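Purine nucleoside phosphorylase (Grouper iridovirus, PDB 3KHS) probably catalyses the reversible phosphorolysis of purine nucleosides to the free base and ribose 1-phosphate, a step of purine nucleoside salvage. Local coordinates at residues S30-S38 and E262-K273; F126-N134 and V162-I172. All coordinates share one frame; numbering follows the deposited sequence.

In the fold
Contacts 1 and 2 lie about 18 Å apart between centres, and along the chain contact 2 is nested inside the long loop closed by contact 1. The first lays the turn after strand 24-28 on the C-terminal helix 257-279; it is partly buried, apolar toward the sheet and charged at its outer edge, with no hydrogen bond between its segments. The second, deeper one sets helix 165-178 and the residues before it against strands 126-129 and 131-134, and combines apolar packing with a histidine-tyrosine bond and ordered water. They meet at Phe-126, whose ring packs on Arg-267, Met-268 and Leu-271 of the C-terminal helix.

Contact 1 (S30-S38 and E262-K273); sequences SGLGKIGDS and EEASARMTALVK. With PO4 (phosphate ion), chain G.
The phosphate-binding loop after strand 24-28 runs on into residues with helical backbone angles, and Leu-32, then Lys-34, Ile-35 and Ser-38, rest on the C-terminal helix 257-279. Ile-35 carries the apolar side: its CD1 meets Met-268 CG at 3.9 Å and also touches CG2 of Val-272. Leu-32 adds a looser approach of CD2 to Met-268 CG. Met-268 presents CG to both, held anti to its backbone N (chi1 -173°), and Leu-32, Ile-35 and Met-268 all touch Thr-111 of strand 107-116.

Thr-269 lies alongside Ile-35, the two side chains running in opposite directions. With its hydroxyl beside its own backbone N (chi1 -61°), OG1 donates back to Ser-265 O at 2.7 Å, on the other face of that carbonyl from Thr-269 N. This leaves CG2 facing Ser-38, 3.1 Å from its OG, while the CD of Lys-273 passes the same hydroxyl. Ser-265 OG lies against the Lys-34 chain, 3.1 Å from CB, and is buried without a polar partner. Farther out, Lys-34 and Glu-262 cross at about a right angle; NZ stays 4.3 Å from Glu-262 OE2, beyond a salt bridge, although the opposite charges probably attract.

At the start of the loop Ser-30 grips the phosphate ion twice, through its N to O1 at 2.8 Å and OG to O4 at 2.7 Å. Arg-81, His-83, Ala-113 and Ser-217 also hydrogen-bond the ion, consistent with the phosphate pocket of trimeric purine nucleoside phosphorylases.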
ATOM      1  N   SER B  30      18.842  -4.438  13.662  1.00 38.23           N
ATOM      2  CA  SER B  30      19.769  -5.409  13.084  1.00 44.43           C
ATOM      3  C   SER B  30      21.234  -5.217  13.476  1.00 44.33           C
ATOM      4  O   SER B  30      21.803  -4.149  13.257  1.00 41.88           O
ATOM      5  CB  SER B  30      19.647  -5.414  11.562  1.00 44.69           C
ATOM      6  OG  SER B  30      18.370  -5.868  11.194  1.00 34.96           O
ATOM      7  N   GLY B  31      21.824  -6.273  14.042  1.00 44.00           N
ATOM      8  CA  GLY B  31      23.212  -6.241  14.471  1.00 43.94           C
ATOM      9  C   GLY B  31      23.474  -5.383  15.704  1.00 46.02           C
ATOM     10  O   GLY B  31      24.625  -5.175  16.092  1.00 46.83           O
ATOM     11  N   LEU B  32      22.414  -4.889  16.330  1.00 44.34           N
ATOM     12  CA  LEU B  32      22.571  -4.039  17.500  1.00 47.63           C
ATOM     13  C   LEU B  32      22.206  -4.760  18.808  1.00 49.10           C
ATOM     14  O   LEU B  32      21.882  -4.129  19.811  1.00 51.49           O
ATOM     15  CB  LEU B  32      21.711  -2.788  17.303  1.00 42.72           C
ATOM     16  CG  LEU B  32      22.067  -2.038  16.019  1.00 40.25           C
ATOM     17  CD1 LEU B  32      21.088  -0.881  15.788  1.00 35.21           C
ATOM     18  CD2 LEU B  32      23.516  -1.524  16.132  1.00 35.31           C
ATOM     19  N   GLY B  33      22.267  -6.087  18.781  1.00 53.08           N
ATOM     20  CA  GLY B  33      21.952  -6.883  19.956  1.00 53.31           C
ATOM     21  C   GLY B  33      22.813  -6.595  21.175  1.00 54.22           C
ATOM     22  O   GLY B  33      22.308  -6.486  22.293  1.00 56.26           O
ATOM     23  N   LYS B  34      24.115  -6.472  20.967  1.00 53.21           N
ATOM     24  CA  LYS B  34      25.039  -6.209  22.065  1.00 55.68           C
ATOM     25  C   LYS B  34      24.510  -5.186  23.073  1.00 51.55           C
ATOM     26  O   LYS B  34      24.872  -5.225  24.233  1.00 54.62           O
ATOM     27  CB  LYS B  34      26.387  -5.739  21.507  1.00 59.44           C
ATOM     28  CG  LYS B  34      27.131  -6.770  20.667  1.00 63.10           C
ATOM     29  CD  LYS B  34      28.091  -7.624  21.500  1.00 71.03           C
ATOM     30  CE  LYS B  34      28.901  -8.576  20.601  1.00 74.29           C
ATOM     31  NZ  LYS B  34      29.937  -9.390  21.330  1.00 75.69           N
ATOM     32  N   ILE B  35      23.654  -4.277  22.626  1.00 49.38           N
ATOM     33  CA  ILE B  35      23.101  -3.261  23.503  1.00 50.42           C
ATOM     34  C   ILE B  35      22.518  -3.892  24.767  1.00 53.31           C
ATOM     35  O   ILE B  35      22.560  -3.301  25.844  1.00 53.71           O
ATOM     36  CB  ILE B  35      21.957  -2.483  22.806  1.00 50.04           C
ATOM     37  CG1 ILE B  35      22.454  -1.790  21.545  1.00 44.88           C
ATOM     38  CG2 ILE B  35      21.370  -1.457  23.755  1.00 53.18           C
ATOM     39  CD1 ILE B  35      21.392  -0.894  20.900  1.00 50.28           C
ATOM     40  N   GLY B  36      21.969  -5.094  24.611  1.00 54.53           N
ATOM     41  CA  GLY B  36      21.345  -5.801  25.713  1.00 55.14           C
ATOM     42  C   GLY B  36      22.253  -6.235  26.844  1.00 58.49           C
ATOM     43  O   GLY B  36      21.816  -6.318  27.991  1.00 58.81           O
ATOM     44  N   ASP B  37      23.510  -6.526  26.528  1.00 59.17           N
ATOM     45  CA  ASP B  37      24.467  -6.946  27.536  1.00 61.08           C
ATOM     46  C   ASP B  37      24.648  -5.829  28.552  1.00 62.79           C
ATOM     47  O   ASP B  37      25.186  -6.045  29.631  1.00 63.53           O
ATOM     48  CB  ASP B  37      25.823  -7.247  26.901  1.00 61.82           C
ATOM     49  CG  ASP B  37      25.728  -8.216  25.737  1.00 67.80           C
ATOM     50  OD1 ASP B  37      24.811  -9.085  25.741  1.00 67.13           O
ATOM     51  OD2 ASP B  37      26.592  -8.105  24.828  1.00 63.96           O
ATOM     52  N   SER B  38      24.196  -4.635  28.204  1.00 59.57           N
ATOM     53  CA  SER B  38      24.318  -3.499  29.095  1.00 62.03           C
ATOM     54  C   SER B  38      23.395  -3.549  30.308  1.00 61.87           C
ATOM     55  O   SER B  38      23.554  -2.763  31.242  1.00 60.14           O
ATOM     56  CB  SER B  38      24.054  -2.214  28.324  1.00 61.76           C
ATOM     57  OG  SER B  38      25.098  -1.995  27.402  1.00 74.47           O
ATOM     58  N   GLU B 262      30.800  -4.341  14.436  1.00 66.19           N
ATOM     59  CA  GLU B 262      31.177  -4.330  15.840  1.00 66.74           C
ATOM     60  C   GLU B 262      31.460  -2.945  16.408  1.00 66.41           C
ATOM     61  O   GLU B 262      31.161  -2.680  17.573  1.00 64.70           O
ATOM     62  CB  GLU B 262      32.368  -5.257  16.085  1.00 70.40           C
ATOM     63  CG  GLU B 262      31.964  -6.660  16.546  1.00 77.90           C
ATOM     64  CD  GLU B 262      30.982  -6.645  17.731  1.00 82.25           C
ATOM     65  OE1 GLU B 262      31.293  -6.005  18.766  1.00 81.45           O
ATOM     66  OE2 GLU B 262      29.900  -7.280  17.623  1.00 82.72           O
ATOM     67  N   GLU B 263      32.029  -2.066  15.592  1.00 64.46           N
ATOM     68  CA  GLU B 263      32.312  -0.715  16.033  1.00 61.08           C
ATOM     69  C   GLU B 263      30.986   0.007  16.148  1.00 57.60           C
ATOM     70  O   GLU B 263      30.752   0.755  17.098  1.00 54.23           O
ATOM     71  CB  GLU B 263      33.198  -0.009  15.019  1.00 68.55           C
ATOM     72  CG  GLU B 263      33.770   1.302  15.513  1.00 79.14           C
ATOM     73  CD  GLU B 263      34.988   1.718  14.716  1.00 85.85           C
ATOM     74  OE1 GLU B 263      35.930   0.892  14.619  1.00 88.00           O
ATOM     75  OE2 GLU B 263      35.006   2.858  14.192  1.00 87.20           O
ATOM     76  N   ALA B 264      30.113  -0.231  15.178  1.00 51.18           N
ATOM     77  CA  ALA B 264      28.802   0.396  15.195  1.00 52.28           C
ATOM     78  C   ALA B 264      28.088  -0.001  16.492  1.00 51.33           C
ATOM     79  O   ALA B 264      27.517   0.835  17.195  1.00 52.86           O
ATOM     80  CB  ALA B 264      27.995  -0.048  13.981  1.00 46.17           C
ATOM     81  N   SER B 265      28.150  -1.286  16.807  1.00 49.31           N
ATOM     82  CA  SER B 265      27.518  -1.834  17.991  1.00 50.53           C
ATOM     83  C   SER B 265      28.014  -1.166  19.283  1.00 51.11           C
ATOM     84  O   SER B 265      27.225  -0.793  20.160  1.00 50.19           O
ATOM     85  CB  SER B 265      27.787  -3.338  18.033  1.00 47.73           C
ATOM     86  OG  SER B 265      26.998  -3.965  19.012  1.00 56.75           O
ATOM     87  N   ALA B 266      29.325  -1.023  19.401  1.00 50.65           N
ATOM     88  CA  ALA B 266      29.896  -0.405  20.575  1.00 48.48           C
ATOM     89  C   ALA B 266      29.460   1.058  20.682  1.00 48.63           C
ATOM     90  O   ALA B 266      29.006   1.481  21.750  1.00 53.46           O
ATOM     91  CB  ALA B 266      31.395  -0.521  20.536  1.00 44.60           C
ATOM     92  N   ARG B 267      29.575   1.818  19.589  1.00 46.29           N
ATOM     93  CA  ARG B 267      29.183   3.231  19.579  1.00 44.60           C
ATOM     94  C   ARG B 267      27.712   3.403  19.962  1.00 46.55           C
ATOM     95  O   ARG B 267      27.366   4.251  20.785  1.00 46.18           O
ATOM     96  CB  ARG B 267      29.392   3.861  18.189  1.00 43.43           C
ATOM     97  CG  ARG B 267      30.796   3.731  17.565  1.00 45.60           C
ATOM     98  CD  ARG B 267      30.908   4.515  16.252  1.00 41.33           C
ATOM     99  NE  ARG B 267      31.309   5.897  16.511  1.00 62.48           N
ATOM    100  CZ  ARG B 267      31.649   6.793  15.581  1.00 68.37           C
ATOM    101  NH1 ARG B 267      31.646   6.472  14.284  1.00 72.07           N
ATOM    102  NH2 ARG B 267      32.005   8.022  15.951  1.00 69.38           N
ATOM    103  N   MET B 268      26.853   2.600  19.342  1.00 42.67           N
ATOM    104  CA  MET B 268      25.420   2.670  19.589  1.00 41.74           C
ATOM    105  C   MET B 268      25.109   2.326  21.037  1.00 38.65           C
ATOM    106  O   MET B 268      24.273   2.970  21.656  1.00 39.85           O
ATOM    107  CB  MET B 268      24.676   1.716  18.647  1.00 39.00           C
ATOM    108  CG  MET B 268      23.153   1.833  18.718  1.00 34.99           C
ATOM    109  SD  MET B 268      22.458   3.432  18.231  1.00 39.10           S
ATOM    110  CE  MET B 268      22.413   3.229  16.365  1.00 32.12           C
ATOM    111  N   THR B 269      25.782   1.311  21.571  1.00 38.89           N
ATOM    112  CA  THR B 269      25.585   0.913  22.958  1.00 37.42           C
ATOM    113  C   THR B 269      25.942   2.051  23.902  1.00 43.51           C
ATOM    114  O   THR B 269      25.209   2.324  24.852  1.00 46.02           O
ATOM    115  CB  THR B 269      26.455  -0.289  23.332  1.00 42.57           C
ATOM    116  OG1 THR B 269      26.108  -1.415  22.513  1.00 38.49           O
ATOM    117  CG2 THR B 269      26.245  -0.646  24.808  1.00 36.47           C
ATOM    118  N   ALA B 270      27.076   2.706  23.646  1.00 42.92           N
ATOM    119  CA  ALA B 270      27.511   3.828  24.464  1.00 40.13           C
ATOM    120  C   ALA B 270      26.485   4.951  24.407  1.00 42.51           C
ATOM    121  O   ALA B 270      26.094   5.509  25.440  1.00 48.48           O
ATOM    122  CB  ALA B 270      28.856   4.329  23.976  1.00 42.67           C
ATOM    123  N   LEU B 271      26.049   5.287  23.197  1.00 40.68           N
ATOM    124  CA  LEU B 271      25.060   6.352  22.999  1.00 40.46           C
ATOM    125  C   LEU B 271      23.773   6.091  23.781  1.00 39.98           C
ATOM    126  O   LEU B 271      23.270   6.969  24.471  1.00 41.96           O
ATOM    127  CB  LEU B 271      24.730   6.506  21.503  1.00 37.34           C
ATOM    128  CG  LEU B 271      23.633   7.510  21.071  1.00 43.10           C
ATOM    129  CD1 LEU B 271      23.966   8.889  21.548  1.00 42.84           C
ATOM    130  CD2 LEU B 271      23.494   7.549  19.558  1.00 40.55           C
ATOM    131  N   VAL B 272      23.234   4.883  23.653  1.00 40.08           N
ATOM    132  CA  VAL B 272      22.010   4.506  24.347  1.00 38.93           C
ATOM    133  C   VAL B 272      22.172   4.601  25.873  1.00 41.87           C
ATOM    134  O   VAL B 272      21.273   5.086  26.565  1.00 39.97           O
ATOM    135  CB  VAL B 272      21.564   3.035  23.941  1.00 37.30           C
ATOM    136  CG1 VAL B 272      20.363   2.584  24.769  1.00 30.21           C
ATOM    137  CG2 VAL B 272      21.158   3.002  22.470  1.00 30.90           C
ATOM    138  N   LYS B 273      23.318   4.145  26.389  1.00 43.36           N
ATOM    139  CA  LYS B 273      23.577   4.192  27.823  1.00 45.10           C
ATOM    140  C   LYS B 273      23.621   5.626  28.328  1.00 46.52           C
ATOM    141  O   LYS B 273      22.948   5.963  29.315  1.00 47.80           O
ATOM    142  CB  LYS B 273      24.882   3.471  28.163  1.00 42.48           C
ATOM    143  CG  LYS B 273      24.830   1.989  27.847  1.00 45.47           C
ATOM    144  CD  LYS B 273      26.091   1.227  28.266  1.00 46.48           C
ATOM    145  CE  LYS B 273      26.374   1.364  29.761  1.00 53.21           C
ATOM    146  NZ  LYS B 273      27.537   0.519  30.186  1.00 51.26           N
TER
HETATM  147  P   PO4 G 291      16.047  -3.301  11.362  1.00 37.50           P
HETATM  148  O1  PO4 G 291      17.202  -2.780  12.142  1.00 37.10           O
HETATM  149  O2  PO4 G 291      15.145  -4.087  12.263  1.00 35.50           O
HETATM  150  O3  PO4 G 291      15.272  -2.167  10.780  1.00 36.46           O
HETATM  151  O4  PO4 G 291      16.552  -4.173  10.268  1.00 39.15           O

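Contact 2 (F126-N134 and V162-I172); sequences FMVVRDHIN and VYDKTLRKYAI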
ATOM      1  N   PHE B 126      25.183   7.796  12.452  1.00 38.08           N
ATOM      2  CA  PHE B 126      23.964   7.589  13.215  1.00 34.64           C
ATOM      3  C   PHE B 126      22.979   8.662  12.777  1.00 34.38           C
ATOM      4  O   PHE B 126      23.362   9.809  12.572  1.00 36.80           O
ATOM      5  CB  PHE B 126      24.220   7.782  14.711  1.00 36.06           C
ATOM      6  CG  PHE B 126      24.947   6.642  15.383  1.00 32.22           C
ATOM      7  CD1 PHE B 126      25.472   6.804  16.661  1.00 33.91           C
ATOM      8  CD2 PHE B 126      25.088   5.419  14.767  1.00 33.82           C
ATOM      9  CE1 PHE B 126      26.124   5.762  17.307  1.00 33.62           C
ATOM     10  CE2 PHE B 126      25.742   4.367  15.417  1.00 37.70           C
ATOM     11  CZ  PHE B 126      26.258   4.546  16.686  1.00 34.56           C
ATOM     12  N   MET B 127      21.714   8.302  12.622  1.00 39.13           N
ATOM     13  CA  MET B 127      20.713   9.302  12.283  1.00 34.65           C
ATOM     14  C   MET B 127      19.626   9.233  13.332  1.00 35.14           C
ATOM     15  O   MET B 127      18.868   8.268  13.393  1.00 33.53           O
ATOM     16  CB  MET B 127      20.063   9.086  10.913  1.00 30.10           C
ATOM     17  CG  MET B 127      19.046  10.190  10.641  1.00 30.53           C
ATOM     18  SD  MET B 127      17.917   9.963   9.303  1.00 29.11           S
ATOM     19  CE  MET B 127      16.629   9.030  10.111  1.00 32.62           C
ATOM     20  N   VAL B 128      19.579  10.256  14.168  1.00 35.88           N
ATOM     21  CA  VAL B 128      18.572  10.360  15.196  1.00 33.15           C
ATOM     22  C   VAL B 128      17.312  10.705  14.409  1.00 38.13           C
ATOM     23  O   VAL B 128      17.349  11.590  13.542  1.00 39.31           O
ATOM     24  CB  VAL B 128      18.948  11.493  16.182  1.00 37.11           C
ATOM     25  CG1 VAL B 128      17.747  11.923  16.968  1.00 24.70           C
ATOM     26  CG2 VAL B 128      20.058  11.018  17.107  1.00 30.12           C
ATOM     27  N   VAL B 129      16.205  10.026  14.704  1.00 34.24           N
ATOM     28  CA  VAL B 129      14.975  10.252  13.954  1.00 30.14           C
ATOM     29  C   VAL B 129      14.097  11.374  14.453  1.00 34.54           C
ATOM     30  O   VAL B 129      13.658  11.369  15.599  1.00 35.34           O
ATOM     31  CB  VAL B 129      14.120   8.950  13.867  1.00 25.55           C
ATOM     32  CG1 VAL B 129      12.903   9.186  13.001  1.00 20.67           C
ATOM     33  CG2 VAL B 129      14.958   7.833  13.300  1.00 14.65           C
ATOM     34  N   ARG B 130      13.822  12.334  13.577  1.00 35.01           N
ATOM     35  CA  ARG B 130      12.999  13.467  13.960  1.00 38.85           C
ATOM     36  C   ARG B 130      11.583  13.302  13.455  1.00 38.12           C
ATOM     37  O   ARG B 130      10.659  13.920  13.959  1.00 39.22           O
ATOM     38  CB  ARG B 130      13.586  14.784  13.420  1.00 40.35           C
ATOM     39  CG  ARG B 130      13.282  15.049  11.958  1.00 44.47           C
ATOM     40  CD  ARG B 130      13.682  16.467  11.494  1.00 44.92           C
ATOM     41  NE  ARG B 130      12.705  16.957  10.514  1.00 46.28           N
ATOM     42  CZ  ARG B 130      12.943  17.071   9.215  1.00 42.33           C
ATOM     43  NH1 ARG B 130      14.130  16.748   8.726  1.00 46.44           N
ATOM     44  NH2 ARG B 130      11.982  17.469   8.397  1.00 48.65           N
ATOM     45  N   ASP B 131      11.407  12.463  12.447  1.00 40.47           N
ATOM     46  CA  ASP B 131      10.079  12.245  11.889  1.00 37.01           C
ATOM     47  C   ASP B 131      10.127  11.040  10.960  1.00 35.82           C
ATOM     48  O   ASP B 131      11.210  10.574  10.621  1.00 37.76           O
ATOM     49  CB  ASP B 131       9.632  13.488  11.115  1.00 32.31           C
ATOM     50  CG  ASP B 131       8.135  13.537  10.930  1.00 31.43           C
ATOM     51  OD1 ASP B 131       7.475  12.813  11.679  1.00 35.60           O
ATOM     52  OD2 ASP B 131       7.600  14.290  10.087  1.00 32.18           O
ATOM     53  N   HIS B 132       8.971  10.510  10.562  1.00 34.57           N
ATOM     54  CA  HIS B 132       8.991   9.369   9.637  1.00 32.18           C
ATOM     55  C   HIS B 132       7.940   9.474   8.553  1.00 32.40           C
ATOM     56  O   HIS B 132       7.056  10.331   8.593  1.00 33.79           O
ATOM     57  CB  HIS B 132       8.849   8.003  10.370  1.00 25.94           C
ATOM     58  CG  HIS B 132       7.459   7.692  10.863  1.00 27.52           C
ATOM     59  ND1 HIS B 132       7.223   7.115  12.099  1.00 22.46           N
ATOM     60  CD2 HIS B 132       6.237   7.911  10.312  1.00 22.51           C
ATOM     61  CE1 HIS B 132       5.919   7.008  12.293  1.00 17.76           C
ATOM     62  NE2 HIS B 132       5.299   7.482  11.222  1.00 28.47           N
ATOM     63  N   ILE B 133       8.085   8.603   7.563  1.00 31.37           N
ATOM     64  CA  ILE B 133       7.159   8.486   6.445  1.00 28.55           C
ATOM     65  C   ILE B 133       6.886   6.986   6.395  1.00 29.72           C
ATOM     66  O   ILE B 133       7.760   6.199   6.004  1.00 29.25           O
ATOM     67  CB  ILE B 133       7.782   8.896   5.108  1.00 27.57           C
ATOM     68  CG1 ILE B 133       8.133  10.378   5.114  1.00 28.27           C
ATOM     69  CG2 ILE B 133       6.797   8.631   3.986  1.00 30.82           C
ATOM     70  CD1 ILE B 133       9.033  10.766   3.948  1.00 36.63           C
ATOM     71  N   ASN B 134       5.691   6.593   6.834  1.00 32.56           N
ATOM     72  CA  ASN B 134       5.308   5.186   6.869  1.00 33.10           C
ATOM     73  C   ASN B 134       4.397   4.795   5.716  1.00 29.54           C
ATOM     74  O   ASN B 134       3.169   4.814   5.825  1.00 32.12           O
ATOM     75  CB  ASN B 134       4.641   4.869   8.209  1.00 31.71           C
ATOM     76  CG  ASN B 134       4.424   3.390   8.403  1.00 30.33           C
ATOM     77  OD1 ASN B 134       5.302   2.611   8.107  1.00 35.24           O
ATOM     78  ND2 ASN B 134       3.250   2.998   8.917  1.00 26.05           N
ATOM     79  N   VAL B 162       5.665  12.264  16.916  1.00 34.98           N
ATOM     80  CA  VAL B 162       6.009  10.903  17.279  1.00 31.22           C
ATOM     81  C   VAL B 162       7.325  10.829  18.029  1.00 34.74           C
ATOM     82  O   VAL B 162       7.446  10.079  19.001  1.00 39.24           O
ATOM     83  CB  VAL B 162       6.145  10.000  16.017  1.00 30.36           C
ATOM     84  CG1 VAL B 162       6.561   8.595  16.412  1.00 20.64           C
ATOM     85  CG2 VAL B 162       4.851   9.956  15.266  1.00 24.27           C
ATOM     86  N   TYR B 163       8.311  11.605  17.577  1.00 37.05           N
ATOM     87  CA  TYR B 163       9.640  11.580  18.171  1.00 35.00           C
ATOM     88  C   TYR B 163       9.900  12.738  19.149  1.00 38.16           C
ATOM     89  O   TYR B 163      10.154  13.868  18.754  1.00 40.21           O
ATOM     90  CB  TYR B 163      10.655  11.521  17.012  1.00 32.60           C
ATOM     91  CG  TYR B 163      10.399  10.317  16.097  1.00 27.34           C
ATOM     92  CD1 TYR B 163      10.912   9.056  16.410  1.00 23.12           C
ATOM     93  CD2 TYR B 163       9.543  10.418  14.994  1.00 25.50           C
ATOM     94  CE1 TYR B 163      10.578   7.910  15.657  1.00 26.38           C
ATOM     95  CE2 TYR B 163       9.193   9.271  14.231  1.00 29.54           C
ATOM     96  CZ  TYR B 163       9.715   8.030  14.576  1.00 30.38           C
ATOM     97  OH  TYR B 163       9.362   6.910  13.864  1.00 36.47           O
ATOM     98  N   ASP B 164       9.823  12.415  20.439  1.00 42.78           N
ATOM     99  CA  ASP B 164      10.006  13.364  21.533  1.00 40.75           C
ATOM    100  C   ASP B 164      11.175  14.339  21.327  1.00 41.71           C
ATOM    101  O   ASP B 164      12.344  13.939  21.273  1.00 43.32           O
ATOM    102  CB  ASP B 164      10.207  12.572  22.814  1.00 43.14           C
ATOM    103  CG  ASP B 164       9.954  13.393  24.035  1.00 39.55           C
ATOM    104  OD1 ASP B 164       8.772  13.655  24.340  1.00 42.35           O
ATOM    105  OD2 ASP B 164      10.946  13.781  24.665  1.00 42.30           O
ATOM    106  N   LYS B 165      10.859  15.627  21.234  1.00 42.32           N
ATOM    107  CA  LYS B 165      11.887  16.640  21.016  1.00 42.16           C
ATOM    108  C   LYS B 165      12.953  16.640  22.095  1.00 39.45           C
ATOM    109  O   LYS B 165      14.144  16.810  21.794  1.00 42.56           O
ATOM    110  CB  LYS B 165      11.242  18.014  20.875  1.00 45.82           C
ATOM    111  CG  LYS B 165      10.111  17.970  19.868  1.00 50.56           C
ATOM    112  CD  LYS B 165       9.577  19.327  19.477  1.00 51.95           C
ATOM    113  CE  LYS B 165       8.341  19.170  18.602  1.00 52.09           C
ATOM    114  NZ  LYS B 165       7.903  20.478  18.070  1.00 56.61           N
ATOM    115  N   THR B 166      12.544  16.413  23.337  1.00 36.02           N
ATOM    116  CA  THR B 166      13.490  16.355  24.454  1.00 35.65           C
ATOM    117  C   THR B 166      14.424  15.156  24.350  1.00 34.56           C
ATOM    118  O   THR B 166      15.635  15.285  24.519  1.00 32.86           O
ATOM    119  CB  THR B 166      12.752  16.275  25.835  1.00 39.48           C
ATOM    120  OG1 THR B 166      11.969  17.463  26.022  1.00 40.24           O
ATOM    121  CG2 THR B 166      13.751  16.111  27.003  1.00 28.59           C
ATOM    122  N   LEU B 167      13.870  13.974  24.092  1.00 37.56           N
ATOM    123  CA  LEU B 167      14.721  12.789  23.983  1.00 36.73           C
ATOM    124  C   LEU B 167      15.727  12.960  22.843  1.00 37.82           C
ATOM    125  O   LEU B 167      16.867  12.490  22.939  1.00 38.65           O
ATOM    126  CB  LEU B 167      13.875  11.538  23.774  1.00 41.47           C
ATOM    127  CG  LEU B 167      12.877  11.304  24.905  1.00 39.81           C
ATOM    128  CD1 LEU B 167      11.925  10.240  24.484  1.00 38.53           C
ATOM    129  CD2 LEU B 167      13.594  10.902  26.178  1.00 38.93           C
ATOM    130  N   ARG B 168      15.313  13.653  21.780  1.00 32.72           N
ATOM    131  CA  ARG B 168      16.214  13.898  20.670  1.00 37.97           C
ATOM    132  C   ARG B 168      17.381  14.759  21.150  1.00 42.09           C
ATOM    133  O   ARG B 168      18.544  14.438  20.885  1.00 44.72           O
ATOM    134  CB  ARG B 168      15.485  14.600  19.528  1.00 38.70           C
ATOM    135  CG  ARG B 168      14.690  13.658  18.700  1.00 35.68           C
ATOM    136  CD  ARG B 168      13.467  14.318  18.179  1.00 36.94           C
ATOM    137  NE  ARG B 168      13.804  15.444  17.347  1.00 34.29           N
ATOM    138  CZ  ARG B 168      12.902  16.222  16.771  1.00 35.98           C
ATOM    139  NH1 ARG B 168      11.606  15.988  16.948  1.00 31.66           N
ATOM    140  NH2 ARG B 168      13.297  17.228  16.014  1.00 39.54           N
ATOM    141  N   LYS B 169      17.075  15.844  21.862  1.00 43.21           N
ATOM    142  CA  LYS B 169      18.126  16.722  22.380  1.00 42.16           C
ATOM    143  C   LYS B 169      19.098  15.913  23.193  1.00 40.25           C
ATOM    144  O   LYS B 169      20.300  16.055  23.046  1.00 47.92           O
ATOM    145  CB  LYS B 169      17.543  17.851  23.243  1.00 41.66           C
ATOM    146  CG  LYS B 169      16.765  18.878  22.424  1.00 49.27           C
ATOM    147  CD  LYS B 169      16.204  19.975  23.277  1.00 56.97           C
ATOM    148  CE  LYS B 169      15.338  20.912  22.456  1.00 59.15           C
ATOM    149  NZ  LYS B 169      14.405  21.671  23.364  1.00 65.84           N
ATOM    150  N   TYR B 170      18.589  15.049  24.054  1.00 41.59           N
ATOM    151  CA  TYR B 170      19.479  14.220  24.854  1.00 44.65           C
ATOM    152  C   TYR B 170      20.373  13.376  23.950  1.00 41.49           C
ATOM    153  O   TYR B 170      21.567  13.236  24.200  1.00 41.70           O
ATOM    154  CB  TYR B 170      18.677  13.287  25.773  1.00 49.75           C
ATOM    155  CG  TYR B 170      17.843  13.978  26.831  1.00 52.51           C
ATOM    156  CD1 TYR B 170      18.232  15.210  27.362  1.00 54.41           C
ATOM    157  CD2 TYR B 170      16.713  13.355  27.366  1.00 56.27           C
ATOM    158  CE1 TYR B 170      17.526  15.805  28.402  1.00 57.92           C
ATOM    159  CE2 TYR B 170      15.997  13.939  28.411  1.00 60.36           C
ATOM    160  CZ  TYR B 170      16.410  15.166  28.929  1.00 62.68           C
ATOM    161  OH  TYR B 170      15.726  15.750  29.983  1.00 63.23           O
ATOM    162  N   ALA B 171      19.791  12.810  22.896  1.00 39.79           N
ATOM    163  CA  ALA B 171      20.569  11.970  22.002  1.00 40.35           C
ATOM    164  C   ALA B 171      21.663  12.742  21.268  1.00 40.32           C
ATOM    165  O   ALA B 171      22.801  12.284  21.209  1.00 42.61           O
ATOM    166  CB  ALA B 171      19.657  11.262  21.014  1.00 40.58           C
ATOM    167  N   ILE B 172      21.316  13.901  20.712  1.00 41.11           N
ATOM    168  CA  ILE B 172      22.270  14.748  20.000  1.00 45.02           C
ATOM    169  C   ILE B 172      23.436  15.149  20.903  1.00 46.15           C
ATOM    170  O   ILE B 172      24.597  15.057  20.520  1.00 49.84           O
ATOM    171  CB  ILE B 172      21.596  16.025  19.521  1.00 42.23           C
ATOM    172  CG1 ILE B 172      20.457  15.672  18.566  1.00 42.26           C
ATOM    173  CG2 ILE B 172      22.623  16.940  18.885  1.00 41.45           C
ATOM    174  CD1 ILE B 172      20.917  14.944  17.339  1.00 36.90           C
TER
HETATM  175  O   HOH W   1       8.273  13.563  15.505  1.00 30.53           O
HETATM  176  O   HOH W   2       5.598  13.129  13.576  1.00 37.95           O
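Tyr-163 makes the polar link of this contact, its OH sharing a 2.8 Å hydrogen bond with His-132 ND1. The hydroxyl lies in the imidazole plane, and the two ring planes stand at 84° to each other. The His-132 ring reaches it with CG placed between the backbone N and the carbonyl carbon (chi1 75°); Thr-222 of helix 219-227 is a second partner of the hydroxyl.

Apolar contacts continue on the tyrosine ring. Val-129 CG1 sits over the centre of one face as a CH-pi contact, 3.7 Å from the centroid, while Val-162 CG1 covers the opposite face nearer the rim. Val-128 points its CG2 between Ala-171 CB, 3.9 Å away, and Ile-172 CD1, and its CG1 meets the Arg-168 chain.

NH1 of Arg-168 donates to Tyr-163 O, which lies in the guanidinium plane, at 3.1 Å; NE pairs with Glu-186, and Arg-130 CB lies over one face. Water 1 bridges the segments, donating to Arg-130 O and accepting from Tyr-163 N, both at 2.9 Å.

Asp-164 N-caps the helix through OD2 to Leu-167 N. Its segment 165-172 runs nearly antiparallel (161°) to strand 126-129, which pairs with strands 184-191 and 231-241, while beyond the corner at Arg-130 strand 131-134 meets the second subunit, where Asp-131 OD2 accepts a hydrogen bond from the backbone N of Ala-201 of that subunit.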